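Local atomic coordinates of putative uncharacterized protein ORP (Desulfovibrio gigas, PDB entry 2WFB), a protein that is of uncharacterised function but probably carries a mixed molybdenum-copper sulphide cluster, absent here, and belongs to the dinitrogenase iron-molybdenum cofactor family. Residues A8-G13 and P22-A27. Residues are numbered along the deposited sequence; the frame is centred on the assembly and turned at random.
Sequences AVTAEG and PRFGRA. With ACT (acetate ion), chain E; PO4 (phosphate ion), chain B; PO4 (phosphate ion), chain C.
Thr10, near the end of the central strand 6-11 of the mixed five-stranded beta sheet of this alpha/beta fold, meets Arg23, Phe24 and Ala27 in the loop that leads on to strand 29-34. This is the fold of the dinitrogenase iron-molybdenum cofactor family, and the contact joins the exit of its first strand to the returning loop. Thr10 sets CB 3.4 Å from the carbonyl O of Arg23, and its methyl CG2 lies beside the same oxygen. CG2 sits anti to the carbonyl carbon of Thr10 and approaches Phe24 at the ring edge, in the ring plane, 3.8 Å from CD1. The hydroxyl OG1, standing between the backbone N and the carbonyl carbon (chi1 56°), is held by hydrogen bonds to Asp21 O and Thr73 OG1, which tie this buried polar atom to the loop just before Pro22 and to the residue that follows strand 68-72. The CB atoms of Thr10 and Ala27 meet at 4.0 Å. Ala11 turns its methyl away, but its carbonyl O lies 4.2 Å from Ala27 CB, a loose contact. Farther on, the exposed Glu12 crosses Pro22 at about a right angle, with OE2 3.4 Å from CD of the proline ring. The loop side is shaped by a type I beta turn from Phe24 to Ala27, closed by Ala27 N bonding to Phe24 O. Phe24 also packs on Ala59 and Leu63 of helix 55-66 and on Leu71 of strand 68-72. Anions probably taken up from the crystallisation liquor lie by the turn: Arg26 bonds one phosphate through NE and NH2. Gly25 N donates to O1 of a second phosphate at 3.0 Å, nearly straight at 170°.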
# COMPACT_ATOMS: atom_id res chain seq x y z
N ALA A 8 4.42 -1.75 -1.99
CA ALA A 8 3.38 -0.84 -2.45
C ALA A 8 3.12 0.22 -1.38
O ALA A 8 3.06 -0.07 -0.20
CB ALA A 8 2.11 -1.60 -2.76
N VAL A 9 2.98 1.46 -1.81
CA VAL A 9 2.71 2.54 -0.88
C VAL A 9 1.50 3.29 -1.43
O VAL A 9 1.53 3.70 -2.59
CB VAL A 9 3.90 3.51 -0.74
CG1 VAL A 9 3.61 4.58 0.33
CG2 VAL A 9 5.20 2.77 -0.38
N THR A 10 0.45 3.46 -0.61
CA THR A 10 -0.71 4.26 -1.01
C THR A 10 -0.31 5.70 -1.33
O THR A 10 0.47 6.31 -0.60
CB THR A 10 -1.83 4.25 0.03
OG1 THR A 10 -1.32 4.68 1.29
CG2 THR A 10 -2.39 2.83 0.18
N ALA A 11 -0.82 6.22 -2.44
CA ALA A 11 -0.30 7.46 -2.99
C ALA A 11 -1.42 8.33 -3.53
O ALA A 11 -2.46 7.83 -3.96
CB ALA A 11 0.72 7.17 -4.06
N GLU A 12 -1.19 9.64 -3.51
CA GLU A 12 -2.19 10.60 -3.93
C GLU A 12 -2.05 10.88 -5.43
O GLU A 12 -2.88 11.58 -6.02
CB GLU A 12 -2.08 11.87 -3.03
CG GLU A 12 -2.79 11.66 -1.66
CD GLU A 12 -2.18 12.40 -0.48
OE1 GLU A 12 -1.27 13.24 -0.66
OE2 GLU A 12 -2.63 12.16 0.66
N GLY A 13 -1.05 10.26 -6.05
CA GLY A 13 -0.67 10.45 -7.45
C GLY A 13 0.77 9.94 -7.65
O GLY A 13 1.40 9.43 -6.72
N PRO A 22 -3.39 8.73 3.20
CA PRO A 22 -3.81 8.06 4.43
C PRO A 22 -4.82 6.92 4.22
O PRO A 22 -5.02 6.12 5.11
CB PRO A 22 -4.47 9.17 5.26
CG PRO A 22 -4.14 10.42 4.59
CD PRO A 22 -3.80 10.14 3.16
N ARG A 23 -5.44 6.86 3.04
CA ARG A 23 -6.48 5.88 2.82
C ARG A 23 -5.96 4.76 1.97
O ARG A 23 -5.00 4.92 1.21
CB ARG A 23 -7.67 6.53 2.13
CG ARG A 23 -8.36 7.49 3.03
CD ARG A 23 -9.01 8.52 2.21
NE ARG A 23 -10.33 8.05 1.91
CZ ARG A 23 -11.05 8.40 0.85
NH1 ARG A 23 -10.58 9.24 -0.06
NH2 ARG A 23 -12.24 7.89 0.73
N PHE A 24 -6.58 3.60 2.13
CA PHE A 24 -6.17 2.43 1.37
C PHE A 24 -7.08 2.10 0.19
O PHE A 24 -6.68 2.26 -0.96
CB PHE A 24 -5.96 1.20 2.26
CG PHE A 24 -5.77 -0.06 1.45
CD1 PHE A 24 -4.65 -0.21 0.63
CD2 PHE A 24 -6.75 -1.05 1.45
CE1 PHE A 24 -4.49 -1.35 -0.14
CE2 PHE A 24 -6.58 -2.18 0.67
CZ PHE A 24 -5.42 -2.32 -0.13
N GLY A 25 -8.30 1.64 0.46
CA GLY A 25 -9.20 1.18 -0.60
C GLY A 25 -9.53 2.25 -1.62
O GLY A 25 -9.70 1.95 -2.81
N ARG A 26 -9.57 3.50 -1.15
CA ARG A 26 -9.93 4.65 -1.97
C ARG A 26 -8.74 5.60 -2.19
O ARG A 26 -8.94 6.78 -2.54
CB ARG A 26 -11.17 5.36 -1.37
CG ARG A 26 -12.39 4.41 -1.34
CD ARG A 26 -13.66 4.94 -0.67
NE ARG A 26 -14.64 3.85 -0.67
CZ ARG A 26 -15.48 3.58 -1.67
NH1 ARG A 26 -15.51 4.31 -2.77
NH2 ARG A 26 -16.31 2.54 -1.56
N ALA A 27 -7.52 5.09 -2.02
CA ALA A 27 -6.32 5.82 -2.46
C ALA A 27 -6.40 6.13 -3.95
O ALA A 27 -6.99 5.37 -4.73
CB ALA A 27 -5.06 5.00 -2.18
C ACT E . -13.67 7.77 -2.99
O ACT E . -14.22 6.92 -3.69
OXT ACT E . -12.85 8.60 -3.45
CH3 ACT E . -14.00 7.73 -1.57
P PO4 B . -10.70 0.61 3.39
O1 PO4 B . -9.54 1.49 3.19
O2 PO4 B . -10.36 -0.36 4.47
O3 PO4 B . -11.90 1.41 3.76
O4 PO4 B . -10.98 -0.14 2.11
P PO4 C . -14.66 0.25 1.43
O1 PO4 C . -13.62 -0.84 1.32
O2 PO4 C . -15.54 -0.10 2.60
O3 PO4 C . -13.98 1.60 1.56
O4 PO4 C . -15.49 0.31 0.18